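Local structure of NADA (Neisseria meningitidis, 4CJD) at residues Asn22-Gln25 / Asp26-Phe30; Ala49-Asp52 / Asp53-Asp57; His71-Ser74 / Leu75-Thr79. The protein probably mediates adhesion to human epithelial cells and bacterial uptake, this chain holding the head and part of the stalk of a trimeric autotransporter. All coordinates share one frame; numbering follows the deposited sequence.

Overall arrangement
Each contact is local, made between residues three to five apart on adjoining turns; the three lie in series along the chain, neither nesting nor crossing. From the N terminus, contact 1 sits at the end of helix 9-28, where the chain leaves the trimer axis for the strands 35-40 and 43-48. Contact 2 follows them and takes in the whole short helix 51-56; its centre is about 13 Å from that of contact 1, and the Phe30 ring joins the two by packing on Ala49, Asp53, Val54 and Asp57. The chain then returns into helix 64-113, whose early turns hold contact 3, about 24 Å from contact 1 between centres. Contacts 1 and 3 both meet a second subunit.

Contact 1. Residues Asn22-Gln25 / Asp26-Phe30; sequences NNTQ and DINGF
Asn28 folds back over Thr24 in the last turn of helix 9-28, where its side chain adds a weak bond to those of the backbone. Its CB lies 3.4 Å from Thr24 O and CG 3.7 Å from the same Thr24 O. With CG beside its own backbone N (chi1 -63°), the amide turns back along the helix, bringing ND2 within 3.1 Å of Thr24 O in a bent, weak hydrogen bond and within 3.5 Å of the Thr24 CG2 methyl. At the other branch of the tip, OD1 accepts a hydrogen bond from Lys65 of the same chain. Thr24 O thus takes one firm bond, from Asn28 N at 2.8 Å, beside the weak one from ND2. One residue on, Gly29 N bonds to Gln25 O at 2.6 Å; a phi of 101° at Gly29, where any CB would press on the carbonyl O of Asn28, then ends the helix. The extended Gln25 side chain brings NE2 to 3.7 Å from Phe30 CB and crosses that side chain at a slant, while the same NE2 makes a weak hydrogen bond to Thr35 O. Earlier in the turn, CG1 of Ile27 rests 3.4 Å from Asn23 O. Ile27 and Asn23 each pack on their own counterpart in a neighbouring subunit, consistent with a trimeric helix bundle, and Asn23 ND2 bonds to Thr24 of the second subunit. Asp26 OD2 crosses the subunit boundary to a salt bridge with Lys65 of the second subunit. The chemistry implies a helix end where polar and charged links, within and between chains, join the apolar packing of Ile27.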
# COMPACT_ATOMS: atom_id res chain seq x y z
N ASN A 22 -31.01 -2.35 -25.94
CA ASN A 22 -29.76 -3.02 -25.71
C ASN A 22 -28.73 -2.16 -24.96
O ASN A 22 -28.08 -2.63 -24.04
CB ASN A 22 -29.21 -3.51 -27.07
CG ASN A 22 -29.82 -4.85 -27.45
OD1 ASN A 22 -29.39 -5.89 -26.95
ND2 ASN A 22 -30.84 -4.84 -28.30
N ASN A 23 -28.59 -0.88 -25.33
CA ASN A 23 -27.74 0.03 -24.58
C ASN A 23 -28.21 0.22 -23.16
O ASN A 23 -27.41 0.31 -22.21
CB ASN A 23 -27.67 1.39 -25.29
CG ASN A 23 -26.89 1.31 -26.60
OD1 ASN A 23 -26.20 0.35 -26.83
ND2 ASN A 23 -27.02 2.31 -27.44
N THR A 24 -29.53 0.29 -22.99
CA THR A 24 -30.09 0.42 -21.63
C THR A 24 -29.74 -0.81 -20.78
O THR A 24 -29.33 -0.68 -19.61
CB THR A 24 -31.63 0.66 -21.73
OG1 THR A 24 -31.83 1.83 -22.52
CG2 THR A 24 -32.30 0.81 -20.35
N GLN A 25 -29.80 -2.03 -21.36
CA GLN A 25 -29.31 -3.20 -20.62
C GLN A 25 -27.80 -3.16 -20.35
O GLN A 25 -27.36 -3.54 -19.26
CB GLN A 25 -29.65 -4.51 -21.37
CG GLN A 25 -31.12 -4.84 -21.38
CD GLN A 25 -31.40 -6.24 -21.91
OE1 GLN A 25 -30.86 -6.65 -22.93
NE2 GLN A 25 -32.26 -6.95 -21.21
N ASP A 26 -27.01 -2.70 -21.33
CA ASP A 26 -25.59 -2.49 -21.08
C ASP A 26 -25.34 -1.58 -19.89
O ASP A 26 -24.44 -1.81 -19.05
CB ASP A 26 -24.87 -1.90 -22.30
CG ASP A 26 -24.54 -2.94 -23.33
OD1 ASP A 26 -24.76 -4.14 -23.06
OD2 ASP A 26 -24.08 -2.56 -24.40
N ILE A 27 -26.12 -0.52 -19.81
CA ILE A 27 -25.90 0.46 -18.73
C ILE A 27 -26.43 0.00 -17.37
O ILE A 27 -25.79 0.21 -16.31
CB ILE A 27 -26.52 1.82 -19.13
CG1 ILE A 27 -25.69 2.47 -20.25
CG2 ILE A 27 -26.61 2.83 -17.91
CD1 ILE A 27 -26.48 3.60 -20.99
N ASN A 28 -27.59 -0.62 -17.39
CA ASN A 28 -28.30 -0.93 -16.14
C ASN A 28 -28.25 -2.38 -15.76
O ASN A 28 -28.60 -2.74 -14.64
CB ASN A 28 -29.77 -0.50 -16.23
CG ASN A 28 -29.90 1.01 -16.40
OD1 ASN A 28 -29.53 1.75 -15.53
ND2 ASN A 28 -30.36 1.44 -17.55
N GLY A 29 -27.82 -3.25 -16.67
CA GLY A 29 -27.67 -4.64 -16.24
C GLY A 29 -28.83 -5.50 -16.71
O GLY A 29 -29.87 -4.97 -17.13
N PHE A 30 -28.66 -6.83 -16.71
CA PHE A 30 -29.83 -7.68 -16.91
C PHE A 30 -29.63 -8.97 -16.14
O PHE A 30 -28.53 -9.27 -15.61
CB PHE A 30 -30.08 -7.97 -18.41
CG PHE A 30 -28.99 -8.81 -19.05
CD1 PHE A 30 -27.78 -8.21 -19.44
CD2 PHE A 30 -29.16 -10.18 -19.23
CE1 PHE A 30 -26.76 -8.96 -20.02
CE2 PHE A 30 -28.13 -10.97 -19.82
CZ PHE A 30 -26.94 -10.35 -20.24

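Contact 2. Residues Ala49-Asp52 / Asp53-Asp57; sequences ATED and DVKAD
Thr50 occupies the N-cap of helix 51-56, and from it the backbone bonds of the first turns run in regular succession: Val54 N to Thr50 O (3.2 Å), Lys55 N to Glu51 O (2.9 Å) and Ala56 N to Asp52 O (2.9 Å). The side chain of Asp53 turns back to meet the cap. A chi1 of -65°, which sets CG opposite the carbonyl carbon, folds the carboxylate back over the start of the helix, and OD2 takes the N-H of Thr50 at 2.9 Å in an almost straight bond (177°). This bond uses the anti lone pair of OD2, the one turned away from the other oxygen; OD1 is engaged separately, in a salt bridge with Arg47 of the preceding strand. A carboxylate three residues after the N-cap, bonding back to the N-cap backbone N-H, is one limb of the capping box, here placed just where strand 43-48 passes into helix 51-56. That helix belongs to the part of the head inserted between helices 9-28 and 64-113, the wing that projects from the central coiled coil. On another flank, Glu51 bends at chi2 so that its carboxylate curls over the next turn. OE2 lies 3.4 Å from Lys55 CE, closer than to the ammonium itself: the lysine, extended up to CE, turns at its last torsion and so holds NZ nearer the glutamate than full extension would, yet the salt bridge from OE2 to Lys55 NZ stays long, at 3.8 Å. The other carboxylate oxygen, OE1, stands 4.0 Å from CG1 of Val54, whose side chain also packs against Phe30.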
# COMPACT_ATOMS: atom_id res chain seq x y z
N ALA A 49 -33.51 -13.97 -21.44
CA ALA A 49 -32.12 -14.20 -21.04
C ALA A 49 -31.98 -15.51 -20.23
O ALA A 49 -32.74 -15.75 -19.28
CB ALA A 49 -31.61 -13.03 -20.26
N THR A 50 -31.04 -16.37 -20.63
CA THR A 50 -30.71 -17.56 -19.88
C THR A 50 -29.48 -17.28 -19.06
O THR A 50 -28.82 -16.27 -19.27
CB THR A 50 -30.36 -18.74 -20.79
OG1 THR A 50 -29.15 -18.38 -21.48
CG2 THR A 50 -31.51 -19.05 -21.78
N GLU A 51 -29.09 -18.21 -18.20
CA GLU A 51 -27.84 -18.05 -17.49
C GLU A 51 -26.63 -18.02 -18.47
O GLU A 51 -25.66 -17.32 -18.20
CB GLU A 51 -27.72 -19.13 -16.42
CG GLU A 51 -26.43 -19.11 -15.59
CD GLU A 51 -26.20 -17.81 -14.80
OE1 GLU A 51 -27.14 -17.01 -14.57
OE2 GLU A 51 -25.04 -17.60 -14.39
N ASP A 52 -26.70 -18.73 -19.62
CA ASP A 52 -25.63 -18.66 -20.61
C ASP A 52 -25.45 -17.22 -21.10
O ASP A 52 -24.33 -16.79 -21.30
CB ASP A 52 -25.88 -19.54 -21.83
CG ASP A 52 -25.74 -21.05 -21.56
OD1 ASP A 52 -25.08 -21.46 -20.59
OD2 ASP A 52 -26.30 -21.83 -22.37
N ASP A 53 -26.55 -16.51 -21.37
CA ASP A 53 -26.47 -15.12 -21.83
C ASP A 53 -25.86 -14.23 -20.80
O ASP A 53 -25.10 -13.31 -21.12
CB ASP A 53 -27.84 -14.54 -22.15
CG ASP A 53 -28.51 -15.20 -23.30
OD1 ASP A 53 -27.92 -15.22 -24.39
OD2 ASP A 53 -29.63 -15.72 -23.10
N VAL A 54 -26.22 -14.47 -19.56
CA VAL A 54 -25.67 -13.71 -18.47
C VAL A 54 -24.15 -13.92 -18.37
O VAL A 54 -23.39 -12.95 -18.27
CB VAL A 54 -26.34 -14.08 -17.15
CG1 VAL A 54 -25.45 -13.63 -15.96
CG2 VAL A 54 -27.77 -13.47 -17.08
N LYS A 55 -23.71 -15.17 -18.42
CA LYS A 55 -22.29 -15.49 -18.37
C LYS A 55 -21.50 -14.98 -19.57
O LYS A 55 -20.32 -14.68 -19.43
CB LYS A 55 -22.07 -17.01 -18.23
CG LYS A 55 -22.39 -17.51 -16.81
CD LYS A 55 -22.03 -18.98 -16.64
CE LYS A 55 -22.38 -19.50 -15.24
NZ LYS A 55 -21.50 -18.89 -14.18
N ALA A 56 -22.14 -14.91 -20.74
CA ALA A 56 -21.50 -14.43 -21.97
C ALA A 56 -21.30 -12.90 -21.96
O ALA A 56 -20.52 -12.38 -22.74
CB ALA A 56 -22.34 -14.83 -23.20
N ASP A 57 -22.01 -12.19 -21.07
CA ASP A 57 -21.87 -10.74 -21.00
C ASP A 57 -20.52 -10.39 -20.39
O ASP A 57 -20.06 -11.07 -19.49
CB ASP A 57 -23.02 -10.11 -20.19
CG ASP A 57 -22.85 -8.59 -20.02
OD1 ASP A 57 -23.10 -7.85 -20.98
OD2 ASP A 57 -22.41 -8.14 -18.96

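Contact 3. Residues His71-Ser74 / Leu75-Thr79; sequences HDQS and LADLT
His71 and Leu75 open this part of helix 64-113: Leu75 N donates to His71 O at 2.8 Å, and the CG of Leu75 lies 3.4 Å from the same His71 O. The imidazole of His71 instead crosses to the second subunit, where its NE2 is hydrogen-bonded to Asp72 OD1. Asp72 receives Ala76 N on its carbonyl oxygen, and its carboxylate plays the reciprocal part between chains, OD1 accepting from His71 of the third subunit. The pair is thus repeated round the threefold axis, a ring of inter-chain bonds at one level of the trimer. Such a layer belongs to the coiled coil that runs through the head: His71, Leu75 and Leu78, spaced four and then three residues apart, all pack against neighbouring subunits, with Leu75 meeting its own counterpart, in keeping with heptad packing. Gln73, by contrast, lies on the exposed side. Its CG stands anti to the backbone N (chi1 -176°), and a bend at chi2 carries the amide forward along the helix to Asp77. There NE2 faces both carboxylate oxygens: it donates to OD2 of Asp77 at 3.2 Å in a fairly straight bond (163°), and more weakly to OD1 of Asp77 at 3.1 Å. The donor meets OD2 on its syn side, 34° out of the carboxylate plane, though OD2 itself lies close to the plane of the amide. Ser74 keeps its hydroxyl for Gln70 O, one turn back, while its carbonyl accepts Leu78 N at 2.9 Å. Further on, Leu75 O takes two donors from Thr79, its N and its OG1, which reach it from opposite faces of the carbonyl plane, OG1 at 2.7 Å.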
# COMPACT_ATOMS: atom_id res chain seq x y z
N HIS A 71 -16.47 -0.54 -8.11
CA HIS A 71 -15.18 0.16 -8.12
C HIS A 71 -15.08 1.30 -7.10
O HIS A 71 -14.06 1.43 -6.44
CB HIS A 71 -14.88 0.65 -9.52
CG HIS A 71 -14.55 -0.48 -10.44
ND1 HIS A 71 -14.16 -0.30 -11.75
CD2 HIS A 71 -14.60 -1.82 -10.23
CE1 HIS A 71 -13.92 -1.49 -12.29
NE2 HIS A 71 -14.18 -2.43 -11.39
N ASP A 72 -16.13 2.07 -6.92
CA ASP A 72 -16.15 3.04 -5.81
C ASP A 72 -15.89 2.42 -4.43
O ASP A 72 -15.11 2.96 -3.67
CB ASP A 72 -17.48 3.79 -5.72
CG ASP A 72 -17.54 4.98 -6.66
OD1 ASP A 72 -16.45 5.46 -7.09
OD2 ASP A 72 -18.66 5.43 -6.97
N GLN A 73 -16.55 1.31 -4.13
CA GLN A 73 -16.36 0.60 -2.87
C GLN A 73 -14.93 0.04 -2.78
O GLN A 73 -14.29 0.20 -1.77
CB GLN A 73 -17.39 -0.54 -2.73
CG GLN A 73 -17.32 -1.28 -1.38
CD GLN A 73 -17.74 -0.38 -0.22
OE1 GLN A 73 -18.85 0.14 -0.20
NE2 GLN A 73 -16.84 -0.18 0.75
N SER A 74 -14.43 -0.58 -3.85
CA SER A 74 -13.08 -1.11 -3.86
C SER A 74 -12.09 0.02 -3.62
O SER A 74 -11.13 -0.12 -2.85
CB SER A 74 -12.77 -1.83 -5.22
OG SER A 74 -13.59 -2.99 -5.32
N LEU A 75 -12.27 1.12 -4.33
CA LEU A 75 -11.30 2.20 -4.20
C LEU A 75 -11.27 2.73 -2.79
O LEU A 75 -10.19 2.96 -2.23
CB LEU A 75 -11.60 3.36 -5.15
CG LEU A 75 -11.21 3.19 -6.61
CD1 LEU A 75 -11.88 4.30 -7.49
CD2 LEU A 75 -9.67 3.12 -6.80
N ALA A 76 -12.44 3.00 -2.23
CA ALA A 76 -12.47 3.54 -0.85
C ALA A 76 -11.80 2.53 0.11
O ALA A 76 -10.99 2.93 0.95
CB ALA A 76 -13.91 3.85 -0.38
N ASP A 77 -12.13 1.24 -0.01
CA ASP A 77 -11.55 0.24 0.91
C ASP A 77 -10.03 0.10 0.77
O ASP A 77 -9.31 0.01 1.76
CB ASP A 77 -12.17 -1.14 0.69
CG ASP A 77 -13.61 -1.19 1.17
OD1 ASP A 77 -14.01 -0.31 1.98
OD2 ASP A 77 -14.33 -2.09 0.74
N LEU A 78 -9.57 0.01 -0.46
CA LEU A 78 -8.17 -0.14 -0.72
C LEU A 78 -7.42 1.11 -0.27
O LEU A 78 -6.33 1.00 0.27
CB LEU A 78 -7.93 -0.40 -2.21
CG LEU A 78 -6.50 -0.86 -2.54
CD1 LEU A 78 -6.06 -2.17 -1.78
CD2 LEU A 78 -6.34 -1.01 -4.05
N THR A 79 -7.99 2.29 -0.48
CA THR A 79 -7.31 3.50 0.00
C THR A 79 -7.19 3.46 1.52
O THR A 79 -6.18 3.89 2.06
CB THR A 79 -8.05 4.79 -0.42
OG1 THR A 79 -8.25 4.76 -1.84
CG2 THR A 79 -7.24 6.08 -0.01